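Local coordinates for protein agarase (PDB 6XJ9) that probably cleaves the glycosidic linkages of agarose, as a family 50 glycoside hydrolase from a marine bacterium, at residues Gln358-Leu363 and Gly387-Gly392; Lys351-Ala356 and Glu365-Tyr370. All blocks are in the same frame, centred on the assembly; numbering follows the deposited sequence. Where two conformers were deposited one is given.

How the interactions relate
Interactions 1 and 2 lie about 12 Å apart, centre to centre, and interleave along the chain: 351-356, 358-363, 365-370, then 387-392. Both are built around the four-stranded antiparallel sheet 354-355, 315-320, 392-395 and 378-381, interaction 2 from its edge strand 354-355 and interaction 1 from the short helix 358-361 that follows. They also touch: Leu-389 CD2 packs 3.7 Å from Ala-356 CB, and Lys-361 CD lies 3.9 Å from Val-355 CG2. The pair illustrates how arginines, one buried and one nearer the surface, can fasten connecting segments to a small sheet.

Interaction 1 (Gln358-Leu363 and Gly387-Gly392); sequences QVRKNL and GPLEHG
With CG anti to the carbonyl carbon (chi1 -65°), Arg-360 leaves helix 358-361 in the direction of Pro-388, and its chain then bends twice, at chi2 (-65°) and chi3 (-59°), so that the methylenes face the 387-392 loop while the guanidinium is turned away from it. The contact is therefore made by the aliphatic half of the arginine. Its CG rests 3.9 Å from Pro-388 CG, and its CD is 4.2 Å from the same ring carbon, the two side chains crossing at about a right angle. Leu-389 adds a looser touch, with its CD1 4.3 Å from Arg-360 CG. The helix lies between strands 354-355 and 378-381 in the chain, and the loop connects 378-381 to 392-395, so the contact brings together two connections of one antiparallel sheet. Turned away from the proline, the polar end is held by backbone oxygens: NH2 bonds to Leu-316 O, on a central strand of that sheet, and NH1 to both Thr-723 O and Ser-155 O. Since Ser-155 belongs to the CBM-like domain, the same side chain also bridges to that domain. Leu-363, three residues further on, lays CD1 over the centre of the guanidinium, 3.5 Å above its plane, giving the buried charged group a nonpolar cover on that face.

Interaction 2 (Lys351-Ala356 and Glu365-Tyr370); sequences KSRFVA and EWLPDY
Tyr-370 presents one ring carbon to the guanidinium of Arg-353: CE1 lies over one face of the group, offset toward its rim, at 3.8 Å from NE. The two planes are 61° apart, too steep for a parallel stack, and NE approaches the ring obliquely. CE1 also meets the end of the aliphatic chain, 4.0 Å from Arg-353 CD. Near the guanidinium plane, at its edge, stands Leu-367, whose CD1 is 4.5 Å from Arg-353 NH2. Arg-353 spans the distance because its CG is anti to the backbone N (chi1 -177°) and the chain stays extended as far as NE. Both partners are tied to a four-stranded antiparallel sheet. Arg-353 immediately precedes edge strand 354-355, which is paired with 315-320 through backbone bonds of Phe-354 with Asp-320 and Ala-356 with Gly-318, whereas the 365-370 segment runs on toward strand 378-381. Strand 392-395 supplies Glu-393, whose OE1 is shared: it forms a salt bridge with Arg-353 NE and a hydrogen bond with Tyr-370 OH. One carboxylate oxygen thus ties both partners, holding the tyrosine hydroxyl and the NE side of the guanidinium to the same oxygen. Further out, Tyr-319 of strand 315-320 makes a cation-pi interaction with Arg-353, which probably helps to stabilise its charge, and Phe-378 stacks with the Tyr-370 ring. Leu-367 is positioned in turn by packing on Thr-317, Tyr-395 and, from helix 397-406, Phe-397.

Interaction 1 (Gln358-Leu363 and Gly387-Gly392)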
# COMPACT_ATOMS: atom_id res chain seq x y z
N GLN A 358 24.54 21.91 -22.45
CA GLN A 358 23.57 22.88 -21.95
C GLN A 358 22.32 22.15 -21.47
O GLN A 358 21.72 22.54 -20.47
CB GLN A 358 23.24 23.93 -23.02
CG GLN A 358 24.22 25.08 -23.07
CD GLN A 358 24.20 25.93 -21.82
OE1 GLN A 358 23.24 25.93 -21.05
NE2 GLN A 358 25.29 26.65 -21.59
N VAL A 359 21.93 21.09 -22.20
CA VAL A 359 20.73 20.33 -21.89
C VAL A 359 20.89 19.69 -20.51
O VAL A 359 19.96 19.74 -19.71
CB VAL A 359 20.38 19.31 -22.98
CG1 VAL A 359 19.28 18.35 -22.55
CG2 VAL A 359 19.97 20.00 -24.28
N ARG A 360 22.07 19.12 -20.23
CA ARG A 360 22.32 18.52 -18.93
C ARG A 360 22.33 19.59 -17.83
O ARG A 360 21.71 19.40 -16.79
CB ARG A 360 23.62 17.70 -18.90
CG ARG A 360 23.62 16.46 -19.79
CD ARG A 360 22.64 15.37 -19.38
NE ARG A 360 22.86 14.88 -18.03
CZ ARG A 360 22.17 13.88 -17.47
NH1 ARG A 360 21.24 13.23 -18.14
NH2 ARG A 360 22.44 13.52 -16.23
N LYS A 361 23.04 20.69 -18.06
CA LYS A 361 23.15 21.73 -17.05
C LYS A 361 21.75 22.13 -16.58
O LYS A 361 21.51 22.22 -15.38
CB LYS A 361 23.96 22.93 -17.55
CG LYS A 361 24.04 24.12 -16.59
CD LYS A 361 24.66 25.36 -17.22
CE LYS A 361 24.43 26.63 -16.42
NZ LYS A 361 22.99 26.85 -16.12
N ASN A 362 20.81 22.29 -17.53
CA ASN A 362 19.53 22.92 -17.25
C ASN A 362 18.53 21.98 -16.58
O ASN A 362 17.46 22.42 -16.15
CB ASN A 362 18.97 23.61 -18.49
CG ASN A 362 19.72 24.88 -18.82
OD1 ASN A 362 19.99 25.69 -17.94
ND2 ASN A 362 20.08 25.06 -20.09
N LEU A 363 18.89 20.69 -16.46
CA LEU A 363 18.06 19.73 -15.73
C LEU A 363 17.91 20.15 -14.27
O LEU A 363 16.88 19.88 -13.67
CB LEU A 363 18.71 18.34 -15.78
CG LEU A 363 18.86 17.68 -17.15
CD1 LEU A 363 19.83 16.51 -17.04
CD2 LEU A 363 17.53 17.21 -17.72
N GLY A 387 24.08 9.16 -24.16
CA GLY A 387 23.80 10.53 -23.76
C GLY A 387 24.59 11.53 -24.61
O GLY A 387 25.36 11.14 -25.48
N PRO A 388 24.41 12.85 -24.38
CA PRO A 388 25.20 13.87 -25.06
C PRO A 388 26.70 13.94 -24.73
O PRO A 388 27.44 14.61 -25.43
CB PRO A 388 24.49 15.18 -24.69
CG PRO A 388 23.80 14.87 -23.37
CD PRO A 388 23.39 13.42 -23.48
N LEU A 389 27.14 13.23 -23.67
CA LEU A 389 28.53 13.33 -23.24
C LEU A 389 29.20 11.96 -23.25
O LEU A 389 28.58 10.96 -22.91
CB LEU A 389 28.58 13.93 -21.83
CG LEU A 389 27.93 15.31 -21.69
CD1 LEU A 389 27.84 15.70 -20.22
CD2 LEU A 389 28.72 16.35 -22.47
N GLU A 390 30.49 11.94 -23.61
CA GLU A 390 31.27 10.71 -23.58
C GLU A 390 32.03 10.60 -22.26
O GLU A 390 32.56 9.55 -21.92
CB GLU A 390 32.19 10.62 -24.80
CG GLU A 390 31.44 10.71 -26.12
CD GLU A 390 32.30 10.45 -27.34
OE1 GLU A 390 33.30 11.17 -27.54
OE2 GLU A 390 31.96 9.52 -28.10
N HIS A 391 32.05 11.71 -21.53
CA HIS A 391 32.70 11.84 -20.24
C HIS A 391 32.27 13.17 -19.63
O HIS A 391 31.80 14.06 -20.33
CB HIS A 391 34.23 11.78 -20.41
CG HIS A 391 34.74 12.48 -21.63
ND1 HIS A 391 34.72 13.86 -21.77
CD2 HIS A 391 35.27 12.00 -22.78
CE1 HIS A 391 35.22 14.19 -22.94
NE2 HIS A 391 35.56 13.07 -23.59
N GLY A 392 32.44 13.30 -18.31
CA GLY A 392 32.14 14.57 -17.69
C GLY A 392 31.96 14.46 -16.18
O GLY A 392 32.00 13.37 -15.60

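Interaction 2 (Lys351-Ala356 and Glu365-Tyr370)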
# COMPACT_ATOMS: atom_id res chain seq x y z
N LYS A 351 39.80 24.44 -12.71
CA LYS A 351 39.85 25.81 -13.19
C LYS A 351 39.30 25.92 -14.62
O LYS A 351 38.83 26.99 -15.00
CB LYS A 351 41.25 26.40 -13.02
CG LYS A 351 41.71 26.55 -11.58
CD LYS A 351 42.34 27.90 -11.29
CE LYS A 351 42.89 28.02 -9.89
NZ LYS A 351 44.32 27.65 -9.82
N SER A 352 39.33 24.82 -15.38
CA SER A 352 38.88 24.82 -16.77
C SER A 352 37.45 24.30 -16.92
O SER A 352 37.03 23.92 -18.02
CB SER A 352 39.83 24.01 -17.60
OG SER A 352 39.70 22.64 -17.26
N ARG A 353 36.69 24.28 -15.82
CA ARG A 353 35.33 23.77 -15.83
C ARG A 353 34.51 24.56 -16.85
O ARG A 353 34.52 25.79 -16.83
CB ARG A 353 34.73 23.81 -14.42
CG ARG A 353 33.33 23.22 -14.28
CD ARG A 353 32.98 22.97 -12.83
NE ARG A 353 31.66 22.40 -12.63
CZ ARG A 353 30.65 23.02 -12.02
NH1 ARG A 353 30.79 24.24 -11.55
NH2 ARG A 353 29.48 22.41 -11.90
N PHE A 354 33.82 23.85 -17.74
CA PHE A 354 33.00 24.49 -18.76
C PHE A 354 31.70 23.71 -18.95
O PHE A 354 31.60 22.56 -18.56
CB PHE A 354 33.80 24.67 -20.06
CG PHE A 354 34.02 23.41 -20.85
CD1 PHE A 354 35.09 22.58 -20.58
CD2 PHE A 354 33.17 23.06 -21.89
CE1 PHE A 354 35.30 21.42 -21.32
CE2 PHE A 354 33.38 21.91 -22.64
CZ PHE A 354 34.44 21.09 -22.35
N VAL A 355 30.70 24.36 -19.58
CA VAL A 355 29.47 23.67 -19.92
C VAL A 355 29.69 22.88 -21.22
O VAL A 355 29.92 23.47 -22.27
CB VAL A 355 28.27 24.62 -20.02
CG1 VAL A 355 26.96 23.85 -20.17
CG2 VAL A 355 28.18 25.57 -18.83
N ALA A 356 29.64 21.55 -21.12
CA ALA A 356 29.77 20.70 -22.29
C ALA A 356 28.39 20.33 -22.83
O ALA A 356 28.23 20.15 -24.04
CB ALA A 356 30.60 19.48 -21.98
N GLU A 365 17.87 22.34 -10.74
CA GLU A 365 17.54 23.57 -10.02
C GLU A 365 18.76 24.08 -9.26
O GLU A 365 18.92 25.29 -9.12
CB GLU A 365 16.40 23.39 -9.02
CG GLU A 365 15.01 23.52 -9.64
CD GLU A 365 13.81 23.42 -8.72
OE1 GLU A 365 13.94 22.93 -7.57
OE2 GLU A 365 12.72 23.81 -9.17
N TRP A 366 19.62 23.17 -8.77
CA TRP A 366 20.72 23.50 -7.87
C TRP A 366 21.83 22.46 -8.00
O TRP A 366 21.57 21.26 -7.95
CB TRP A 366 20.22 23.60 -6.42
CG TRP A 366 21.28 23.65 -5.36
CD1 TRP A 366 21.83 24.77 -4.80
CD2 TRP A 366 21.90 22.53 -4.69
NE1 TRP A 366 22.76 24.42 -3.84
CE2 TRP A 366 22.83 23.06 -3.76
CE3 TRP A 366 21.79 21.13 -4.80
CZ2 TRP A 366 23.62 22.24 -2.94
CZ3 TRP A 366 22.57 20.33 -3.99
CH2 TRP A 366 23.47 20.88 -3.07
N LEU A 367 23.05 22.95 -8.18
CA LEU A 367 24.27 22.20 -7.89
C LEU A 367 25.08 23.06 -6.93
O LEU A 367 24.98 24.28 -6.99
CB LEU A 367 25.03 21.99 -9.20
CG LEU A 367 24.42 20.99 -10.19
CD1 LEU A 367 25.27 20.91 -11.45
CD2 LEU A 367 24.27 19.62 -9.54
N PRO A 368 25.88 22.49 -6.01
CA PRO A 368 26.69 23.31 -5.11
C PRO A 368 27.91 23.80 -5.87
O PRO A 368 28.13 23.41 -7.02
CB PRO A 368 27.10 22.31 -4.03
CG PRO A 368 27.21 21.00 -4.79
CD PRO A 368 26.09 21.04 -5.80
N ASP A 369 28.69 24.68 -5.23
CA ASP A 369 29.99 25.06 -5.76
C ASP A 369 31.03 24.17 -5.08
O ASP A 369 30.76 23.63 -4.01
CB ASP A 369 30.25 26.56 -5.59
CG ASP A 369 29.39 27.42 -6.50
OD1 ASP A 369 28.92 26.91 -7.54
OD2 ASP A 369 29.19 28.61 -6.17
N TYR A 370 32.19 24.01 -5.72
CA TYR A 370 33.21 23.07 -5.27
C TYR A 370 33.73 23.42 -3.88
O TYR A 370 34.27 22.55 -3.19
CB TYR A 370 34.33 22.92 -6.29
CG TYR A 370 34.11 21.87 -7.35
CD1 TYR A 370 33.15 22.03 -8.33
CD2 TYR A 370 34.88 20.72 -7.38
CE1 TYR A 370 32.95 21.07 -9.32
CE2 TYR A 370 34.69 19.75 -8.36
CZ TYR A 370 33.72 19.92 -9.33
OH TYR A 370 33.54 18.98 -10.30